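Local coordinates for protein kcn28 (PDB 6J31) that belongs to the GT-B class of two-domain proteins, with a C-terminal domain like that of the erythromycin biosynthesis protein CIII, and holds (2E,2'E)-3,3'-(1,2-phenylene)di(prop-2-enoic acid), at residues V230-L235 / D297-H302; P244-C249 / L261-G266; G87-L92 / A113-M118. All coordinates share one frame; numbering follows the deposited sequence.

Contact 1. Residues V230-L235 / D297-H302; sequences VALVSL and DVFVTH
Val-230 is held at both its backbone N and its backbone O by Asp-297: N donates to the anti lone pair of Asp-297 OD2 at 2.6 Å, while O accepts the N-H of Asp-297 and, weakly, that of Val-298. At Ala-231 the methyl CB meets CG1 of Val-298 at 3.5 Å. Leu-232 pairs through both backbone atoms, its N to Val-298 O and its O to Val-300 N (2.8 Å, 174° at the hydrogen). Leu-232 and Phe-299 both have CG anti to the backbone N (chi1 169° and 179°) and lie side by side, CD2 3.8 Å from CE1. Val-233 sets CG2 against Val-300 CG2. Ser-234 N closes the ladder on Val-300 O, and its CB reaches the in-plane edge of the Phe-299 ring. Leu-235 places CB over the face of the His-302 imidazole, a CH-pi contact; ND1 of that ring is hydrogen-bonded to Ala-321 O. Strands 229-234 and 298-301 are neighbouring inner strands of the six-stranded parallel sheet in the C-terminal, Rossmann-like domain of the GT-B fold. Strand 259-264 flanks 229-234 across from 298-301, helix 243-253 packs on the Ala-231, Val-233 and Val-300 face, and helix 289-294 on Leu-232 and Phe-299.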
loop_
_atom_site.group_PDB
_atom_site.type_symbol
_atom_site.label_atom_id
_atom_site.label_comp_id
_atom_site.label_asym_id
_atom_site.label_seq_id
_atom_site.Cartn_x
_atom_site.Cartn_y
_atom_site.Cartn_z
ATOM N N VAL A 230 -17.074 19.821 -1.764
ATOM C CA VAL A 230 -16.780 18.943 -0.638
ATOM C C VAL A 230 -15.291 18.627 -0.633
ATOM O O VAL A 230 -14.725 18.257 -1.668
ATOM C CB VAL A 230 -17.609 17.648 -0.703
ATOM C CG1 VAL A 230 -17.100 16.633 0.307
ATOM C CG2 VAL A 230 -19.078 17.951 -0.477
ATOM N N ALA A 231 -14.671 18.746 0.534
ATOM C CA ALA A 231 -13.276 18.390 0.736
ATOM C C ALA A 231 -13.174 17.297 1.787
ATOM O O ALA A 231 -13.865 17.342 2.809
ATOM C CB ALA A 231 -12.456 19.598 1.173
ATOM N N LEU A 232 -12.302 16.322 1.542
ATOM C CA LEU A 232 -12.008 15.273 2.507
ATOM C C LEU A 232 -10.545 15.370 2.911
ATOM O O LEU A 232 -9.662 15.394 2.048
ATOM C CB LEU A 232 -12.308 13.882 1.938
ATOM C CG LEU A 232 -11.784 12.721 2.794
ATOM C CD1 LEU A 232 -12.477 12.680 4.156
ATOM C CD2 LEU A 232 -11.921 11.389 2.075
ATOM N N VAL A 233 -10.294 15.450 4.214
ATOM C CA VAL A 233 -8.942 15.451 4.761
ATOM C C VAL A 233 -8.765 14.152 5.532
ATOM O O VAL A 233 -9.429 13.926 6.550
ATOM C CB VAL A 233 -8.683 16.666 5.663
ATOM C CG1 VAL A 233 -7.290 16.578 6.284
ATOM C CG2 VAL A 233 -8.845 17.954 4.881
ATOM N N SER A 234 -7.871 13.293 5.047
ATOM C CA SER A 234 -7.657 11.990 5.672
ATOM C C SER A 234 -6.198 11.601 5.463
ATOM O O SER A 234 -5.817 11.180 4.368
ATOM C CB SER A 234 -8.598 10.942 5.092
ATOM O OG SER A 234 -8.592 9.760 5.876
ATOM N N LEU A 235 -5.394 11.742 6.511
ATOM C CA LEU A 235 -4.000 11.319 6.446
ATOM C C LEU A 235 -3.934 9.881 6.961
ATOM O O LEU A 235 -3.479 9.591 8.065
ATOM C CB LEU A 235 -3.138 12.258 7.276
ATOM C CG LEU A 235 -3.359 13.759 7.062
ATOM C CD1 LEU A 235 -2.403 14.553 7.928
ATOM C CD2 LEU A 235 -3.194 14.136 5.596
ATOM N N ASP A 297 -14.670 16.981 -3.930
ATOM C CA ASP A 297 -14.043 17.807 -4.950
ATOM C C ASP A 297 -12.535 17.919 -4.777
ATOM O O ASP A 297 -11.843 18.277 -5.735
ATOM C CB ASP A 297 -14.670 19.210 -4.947
ATOM C CG ASP A 297 -16.156 19.186 -5.283
ATOM O OD1 ASP A 297 -16.491 19.034 -6.476
ATOM O OD2 ASP A 297 -16.992 19.311 -4.362
ATOM N N VAL A 298 -12.016 17.621 -3.587
ATOM C CA VAL A 298 -10.579 17.565 -3.345
ATOM C C VAL A 298 -10.338 16.597 -2.198
ATOM O O VAL A 298 -11.217 16.368 -1.362
ATOM C CB VAL A 298 -9.971 18.959 -3.050
ATOM C CG1 VAL A 298 -10.321 19.408 -1.655
ATOM C CG2 VAL A 298 -8.461 18.930 -3.230
ATOM N N PHE A 299 -9.147 16.005 -2.178
ATOM C CA PHE A 299 -8.782 14.975 -1.215
ATOM C C PHE A 299 -7.391 15.290 -0.688
ATOM O O PHE A 299 -6.437 15.362 -1.466
ATOM C CB PHE A 299 -8.833 13.592 -1.880
ATOM C CG PHE A 299 -8.442 12.449 -0.983
ATOM C CD1 PHE A 299 -8.592 12.525 0.389
ATOM C CD2 PHE A 299 -7.936 11.280 -1.531
ATOM C CE1 PHE A 299 -8.234 11.460 1.200
ATOM C CE2 PHE A 299 -7.579 10.211 -0.729
ATOM C CZ PHE A 299 -7.727 10.300 0.638
ATOM N N VAL A 300 -7.275 15.500 0.620
ATOM C CA VAL A 300 -5.990 15.772 1.256
ATOM C C VAL A 300 -5.529 14.508 1.972
ATOM O O VAL A 300 -6.193 14.040 2.903
ATOM C CB VAL A 300 -6.078 16.954 2.233
ATOM C CG1 VAL A 300 -4.694 17.286 2.769
ATOM C CG2 VAL A 300 -6.713 18.161 1.564
ATOM N N THR A 301 -4.390 13.960 1.544
ATOM C CA THR A 301 -3.897 12.681 2.038
ATOM C C THR A 301 -2.388 12.763 2.233
ATOM O O THR A 301 -1.730 13.684 1.743
ATOM C CB THR A 301 -4.243 11.534 1.074
ATOM O OG1 THR A 301 -3.619 10.321 1.514
ATOM C CG2 THR A 301 -3.768 11.864 -0.337
ATOM N N HIS A 302 -1.839 11.788 2.971
ATOM C CA HIS A 302 -0.386 11.687 3.094
ATOM C C HIS A 302 0.284 11.296 1.784
ATOM O O HIS A 302 1.480 11.550 1.617
ATOM C CB HIS A 302 0.025 10.656 4.155
ATOM C CG HIS A 302 0.111 11.200 5.550
ATOM N ND1 HIS A 302 0.759 12.380 5.859
ATOM C CD2 HIS A 302 -0.317 10.689 6.727
ATOM C CE1 HIS A 302 0.687 12.590 7.162
ATOM N NE2 HIS A 302 0.040 11.578 7.713
#

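Contact 2. Residues P244-C249 / L261-G266; sequences PFYETC and LVLQIG
Tyr-246 carries the tight part of this contact, its ring reaching from the helix to Leu-263, near the end of the strand, and Ile-265 just beyond it. CG2 of Ile-265 sits over one ring face, 3.9 Å from the centroid and offset toward the rim near CD2 and CE2, a CH-pi contact. Leu-263 CD1 approaches the ring obliquely, 3.5 Å from Tyr-246 CD1, while its CD2 lies near the backbone O of the same tyrosine. A chi1 of -68°, with CG anti to the carbonyl carbon, directs the ring toward the strand end, where OH lies 3.3 Å from Ile-265 O, a carbonyl that accepts a hydrogen bond from Thr-240 OG1. The segments belong to a beta-alpha-beta unit, strand 229-234, helix 243-253 and strand 259-264; the axes of 244-249 and 261-264 run nearly antiparallel, at 173°, and are 10.2 Å apart at closest. One turn further along the helix the fit is looser: Cys-249 meets Leu-261 CD2 through its backbone O at 3.8 Å and through CB at only 4.4 Å. Leu-261 and Leu-263 also lean on Val-250 of the same helix. On the side turned from the strand, Glu-247 points away and is exposed to solvent.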
loop_
_atom_site.group_PDB
_atom_site.type_symbol
_atom_site.label_atom_id
_atom_site.label_comp_id
_atom_site.label_asym_id
_atom_site.label_seq_id
_atom_site.Cartn_x
_atom_site.Cartn_y
_atom_site.Cartn_z
ATOM N N PRO A 244 -2.305 20.303 15.082
ATOM C CA PRO A 244 -2.065 21.651 14.535
ATOM C C PRO A 244 -2.429 21.772 13.066
ATOM O O PRO A 244 -2.995 22.795 12.658
ATOM C CB PRO A 244 -0.563 21.861 14.772
ATOM C CG PRO A 244 -0.255 21.011 15.935
ATOM C CD PRO A 244 -1.109 19.794 15.783
ATOM N N PHE A 245 -2.124 20.752 12.257
ATOM C CA PHE A 245 -2.545 20.780 10.859
ATOM C C PHE A 245 -4.062 20.718 10.747
ATOM O O PHE A 245 -4.655 21.392 9.896
ATOM C CB PHE A 245 -1.895 19.638 10.078
ATOM C CG PHE A 245 -2.342 19.558 8.642
ATOM C CD1 PHE A 245 -1.892 20.477 7.708
ATOM C CD2 PHE A 245 -3.210 18.562 8.228
ATOM C CE1 PHE A 245 -2.308 20.408 6.390
ATOM C CE2 PHE A 245 -3.623 18.486 6.911
ATOM C CZ PHE A 245 -3.174 19.411 5.993
ATOM N N TYR A 246 -4.706 19.906 11.593
ATOM C CA TYR A 246 -6.164 19.818 11.589
ATOM C C TYR A 246 -6.785 21.172 11.898
ATOM O O TYR A 246 -7.823 21.539 11.331
ATOM C CB TYR A 246 -6.635 18.772 12.601
ATOM C CG TYR A 246 -6.282 17.354 12.223
ATOM C CD1 TYR A 246 -6.182 16.978 10.891
ATOM C CD2 TYR A 246 -6.069 16.383 13.196
ATOM C CE1 TYR A 246 -5.865 15.684 10.536
ATOM C CE2 TYR A 246 -5.747 15.085 12.851
ATOM C CZ TYR A 246 -5.650 14.741 11.519
ATOM O OH TYR A 246 -5.336 13.452 11.160
ATOM N N GLU A 247 -6.173 21.918 12.815
ATOM C CA GLU A 247 -6.654 23.258 13.125
ATOM C C GLU A 247 -6.469 24.208 11.946
ATOM O O GLU A 247 -7.327 25.060 11.695
ATOM C CB GLU A 247 -5.975 23.766 14.394
ATOM C CG GLU A 247 -6.514 23.099 15.645
ATOM C CD GLU A 247 -6.096 23.823 16.900
ATOM O OE1 GLU A 247 -6.950 24.473 17.548
ATOM O OE2 GLU A 247 -4.891 23.755 17.218
ATOM N N THR A 248 -5.371 24.077 11.203
ATOM C CA THR A 248 -5.232 24.857 9.976
ATOM C C THR A 248 -6.326 24.510 8.967
ATOM O O THR A 248 -6.855 25.397 8.286
ATOM C CB THR A 248 -3.850 24.635 9.367
ATOM O OG1 THR A 248 -2.847 24.886 10.361
ATOM C CG2 THR A 248 -3.632 25.574 8.196
ATOM N N CYS A 249 -6.685 23.226 8.865
ATOM C CA CYS A 249 -7.720 22.818 7.916
ATOM C C CYS A 249 -9.075 23.424 8.267
ATOM O O CYS A 249 -9.772 23.954 7.393
ATOM C CB CYS A 249 -7.804 21.292 7.855
ATOM S SG CYS A 249 -6.339 20.490 7.152
ATOM N N LEU A 261 -16.222 20.575 4.710
ATOM C CA LEU A 261 -15.027 19.825 5.062
ATOM C C LEU A 261 -15.408 18.584 5.857
ATOM O O LEU A 261 -16.134 18.676 6.852
ATOM C CB LEU A 261 -14.067 20.699 5.870
ATOM C CG LEU A 261 -13.005 20.000 6.720
ATOM C CD1 LEU A 261 -12.068 19.179 5.857
ATOM C CD2 LEU A 261 -12.225 21.027 7.516
ATOM N N VAL A 262 -14.922 17.430 5.410
ATOM C CA VAL A 262 -15.019 16.178 6.150
ATOM C C VAL A 262 -13.615 15.875 6.644
ATOM O O VAL A 262 -12.737 15.505 5.857
ATOM C CB VAL A 262 -15.561 15.028 5.292
ATOM C CG1 VAL A 262 -15.501 13.718 6.074
ATOM C CG2 VAL A 262 -16.975 15.321 4.820
ATOM N N LEU A 263 -13.399 16.032 7.940
ATOM C CA LEU A 263 -12.072 15.945 8.534
ATOM C C LEU A 263 -11.973 14.631 9.298
ATOM O O LEU A 263 -12.601 14.467 10.348
ATOM C CB LEU A 263 -11.823 17.148 9.445
ATOM C CG LEU A 263 -10.490 17.236 10.186
ATOM C CD1 LEU A 263 -9.341 16.832 9.285
ATOM C CD2 LEU A 263 -10.278 18.648 10.719
ATOM N N GLN A 264 -11.163 13.708 8.785
ATOM C CA GLN A 264 -10.937 12.423 9.433
ATOM C C GLN A 264 -9.627 12.536 10.202
ATOM O O GLN A 264 -8.556 12.671 9.606
ATOM C CB GLN A 264 -10.906 11.289 8.413
ATOM C CG GLN A 264 -11.097 9.915 9.033
ATOM C CD GLN A 264 -10.060 8.911 8.590
ATOM O OE1 GLN A 264 -10.401 7.823 8.120
ATOM N NE2 GLN A 264 -8.788 9.260 8.743
ATOM N N ILE A 265 -9.726 12.474 11.530
ATOM C CA ILE A 265 -8.609 12.748 12.427
ATOM C C ILE A 265 -7.894 11.493 12.900
ATOM O O ILE A 265 -6.799 11.605 13.476
ATOM C CB ILE A 265 -9.087 13.565 13.644
ATOM C CG1 ILE A 265 -10.286 12.864 14.273
ATOM C CG2 ILE A 265 -9.447 14.975 13.218
ATOM C CD1 ILE A 265 -10.871 13.598 15.408
ATOM N N GLY A 266 -8.501 10.323 12.749
ATOM C CA GLY A 266 -7.893 9.080 13.164
ATOM C C GLY A 266 -8.353 8.634 14.546
ATOM O O GLY A 266 -8.810 9.421 15.377
#

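Contact 3. Residues G87-L92 / A113-M118; sequences GMLPQL and ARVLAM
Leu-89 and Leu-92, one turn apart on helix 87-92, face Leu-116 on helix 113-118, and these three leucines supply most of the buried surface. Leu-89 has CG anti to the backbone N (chi1 176°), which carries its branches across to the other helix although its CB does not point straight at it. The two methyls then part company: CD2 meets Val-115 CG1 at 3.9 Å, the two side chains crossing at about a right angle, and CD1 rests at 4.0 Å from Leu-116 CB. Leu-92 points toward the partner helix. Its CD1 lies against the backbone of Ala-113, 4.0 Å from N, and 4.1 Å from the methyl CB of that residue. The helices belong to the N-terminal Rossmann-like domain of the GT-B fold, where 74-96 and 112-120 stand before and after strand 103-107 in the chain; their segments cross at -47° with axes 9.5 Å apart. Leu-116 reaches both leucines of the first helix, for its CD1 also meets Leu-92, 3.9 Å from O and 4.1 Å from CB. The side-chain pairs are all apolar, and methyls also rest on backbone atoms. The parallel sheet adjoins the pair: Val-10 of strand 6-10 touches Leu-92 and Ala-113, and Phe-104 of the adjacent strand 103-107 touches Leu-116.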
loop_
_atom_site.group_PDB
_atom_site.type_symbol
_atom_site.label_atom_id
_atom_site.label_comp_id
_atom_site.label_asym_id
_atom_site.label_seq_id
_atom_site.Cartn_x
_atom_site.Cartn_y
_atom_site.Cartn_z
ATOM N N GLY A 87 11.653 -15.824 12.186
ATOM C CA GLY A 87 10.535 -16.484 12.846
ATOM C C GLY A 87 9.505 -17.057 11.888
ATOM O O GLY A 87 8.841 -18.052 12.198
ATOM N N MET A 88 9.293 -16.391 10.749
ATOM C CA MET A 88 8.232 -16.806 9.834
ATOM C C MET A 88 8.546 -18.140 9.164
ATOM O O MET A 88 7.675 -19.012 9.062
ATOM C CB MET A 88 7.999 -15.724 8.780
ATOM C CG MET A 88 6.754 -15.930 7.944
ATOM S SD MET A 88 6.642 -14.779 6.561
ATOM C CE MET A 88 6.666 -13.195 7.393
ATOM N N LEU A 89 9.780 -18.314 8.697
ATOM C CA LEU A 89 10.100 -19.474 7.866
ATOM C C LEU A 89 9.824 -20.807 8.552
ATOM O O LEU A 89 9.159 -21.658 7.937
ATOM C CB LEU A 89 11.550 -19.361 7.390
ATOM C CG LEU A 89 12.090 -20.535 6.581
ATOM C CD1 LEU A 89 11.237 -20.776 5.346
ATOM C CD2 LEU A 89 13.525 -20.230 6.188
ATOM N N PRO A 90 10.268 -21.059 9.793
ATOM C CA PRO A 90 9.942 -22.358 10.411
ATOM C C PRO A 90 8.452 -22.558 10.619
ATOM O O PRO A 90 7.963 -23.689 10.509
ATOM C CB PRO A 90 10.705 -22.321 11.741
ATOM C CG PRO A 90 10.939 -20.886 12.015
ATOM C CD PRO A 90 11.078 -20.219 10.690
ATOM N N GLN A 91 7.713 -21.493 10.927
ATOM C CA GLN A 91 6.268 -21.632 11.071
ATOM C C GLN A 91 5.613 -21.996 9.748
ATOM O O GLN A 91 4.756 -22.884 9.701
ATOM C CB GLN A 91 5.673 -20.350 11.634
ATOM C CG GLN A 91 6.193 -20.015 13.007
ATOM C CD GLN A 91 5.542 -18.786 13.569
ATOM O OE1 GLN A 91 4.367 -18.808 13.919
ATOM N NE2 GLN A 91 6.308 -17.708 13.685
ATOM N N LEU A 92 6.027 -21.343 8.661
ATOM C CA LEU A 92 5.507 -21.698 7.347
ATOM C C LEU A 92 5.890 -23.124 6.977
ATOM O O LEU A 92 5.081 -23.860 6.400
ATOM C CB LEU A 92 6.030 -20.720 6.300
ATOM C CG LEU A 92 5.527 -19.282 6.378
ATOM C CD1 LEU A 92 6.134 -18.485 5.247
ATOM C CD2 LEU A 92 4.010 -19.235 6.320
ATOM N N ALA A 113 8.422 -16.950 2.401
ATOM C CA ALA A 113 7.686 -17.926 1.609
ATOM C C ALA A 113 8.440 -18.293 0.338
ATOM O O ALA A 113 8.371 -19.443 -0.108
ATOM C CB ALA A 113 6.293 -17.390 1.273
ATOM N N ARG A 114 9.167 -17.343 -0.258
ATOM C CA ARG A 114 9.972 -17.678 -1.429
ATOM C C ARG A 114 11.109 -18.626 -1.066
ATOM O O ARG A 114 11.397 -19.569 -1.812
ATOM C CB ARG A 114 10.535 -16.416 -2.075
ATOM C CG ARG A 114 11.449 -16.700 -3.249
ATOM C CD ARG A 114 12.117 -15.435 -3.760
ATOM N NE ARG A 114 12.919 -15.698 -4.951
ATOM C CZ ARG A 114 13.715 -14.811 -5.539
ATOM N NH1 ARG A 114 13.847 -13.588 -5.046
ATOM N NH2 ARG A 114 14.389 -15.156 -6.626
ATOM N N VAL A 115 11.748 -18.402 0.087
ATOM C CA VAL A 115 12.794 -19.316 0.541
ATOM C C VAL A 115 12.227 -20.716 0.677
ATOM O O VAL A 115 12.836 -21.702 0.244
ATOM C CB VAL A 115 13.400 -18.822 1.869
ATOM C CG1 VAL A 115 14.408 -19.836 2.410
ATOM C CG2 VAL A 115 14.037 -17.449 1.699
ATOM N N LEU A 116 11.028 -20.816 1.251
ATOM C CA LEU A 116 10.361 -22.102 1.380
ATOM C C LEU A 116 10.064 -22.691 0.006
ATOM O O LEU A 116 10.285 -23.885 -0.233
ATOM C CB LEU A 116 9.076 -21.911 2.186
ATOM C CG LEU A 116 8.550 -23.026 3.088
ATOM C CD1 LEU A 116 7.028 -23.053 3.135
ATOM C CD2 LEU A 116 9.138 -24.378 2.732
ATOM N N ALA A 117 9.601 -21.852 -0.925
ATOM C CA ALA A 117 9.297 -22.325 -2.270
ATOM C C ALA A 117 10.550 -22.828 -2.971
ATOM O O ALA A 117 10.504 -23.813 -3.715
ATOM C CB ALA A 117 8.630 -21.213 -3.078
ATOM N N MET A 118 11.680 -22.150 -2.758
ATOM C CA MET A 118 12.933 -22.605 -3.349
ATOM C C MET A 118 13.357 -23.959 -2.781
ATOM O O MET A 118 13.837 -24.825 -3.521
ATOM C CB MET A 118 14.013 -21.548 -3.128
ATOM C CG MET A 118 13.851 -20.332 -4.037
ATOM S SD MET A 118 14.765 -18.883 -3.484
ATOM C CE MET A 118 16.404 -19.276 -4.093
#

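In the fold
Contact 3 comes first along the chain: segments 87-92 and 113-118 close a loop of 20 residues that includes strand 103-107, tying two helices beside the seven-stranded parallel sheet. After completing that sheet, the chain enters the second at strand 229-234, where contact 1 closes a longer loop of 61 residues to strand 298-301. Contact 2 is nested wholly inside that loop, joining helix 243-253 to strand 259-264. Strand 229-234 pairs with 298-301 in contact 1 and with 259-264 on its other edge, so contacts 1 and 2 touch. Contact 3 lies on the opposite side of the chain's centre from both, its centre about 40 Å from that of contact 1.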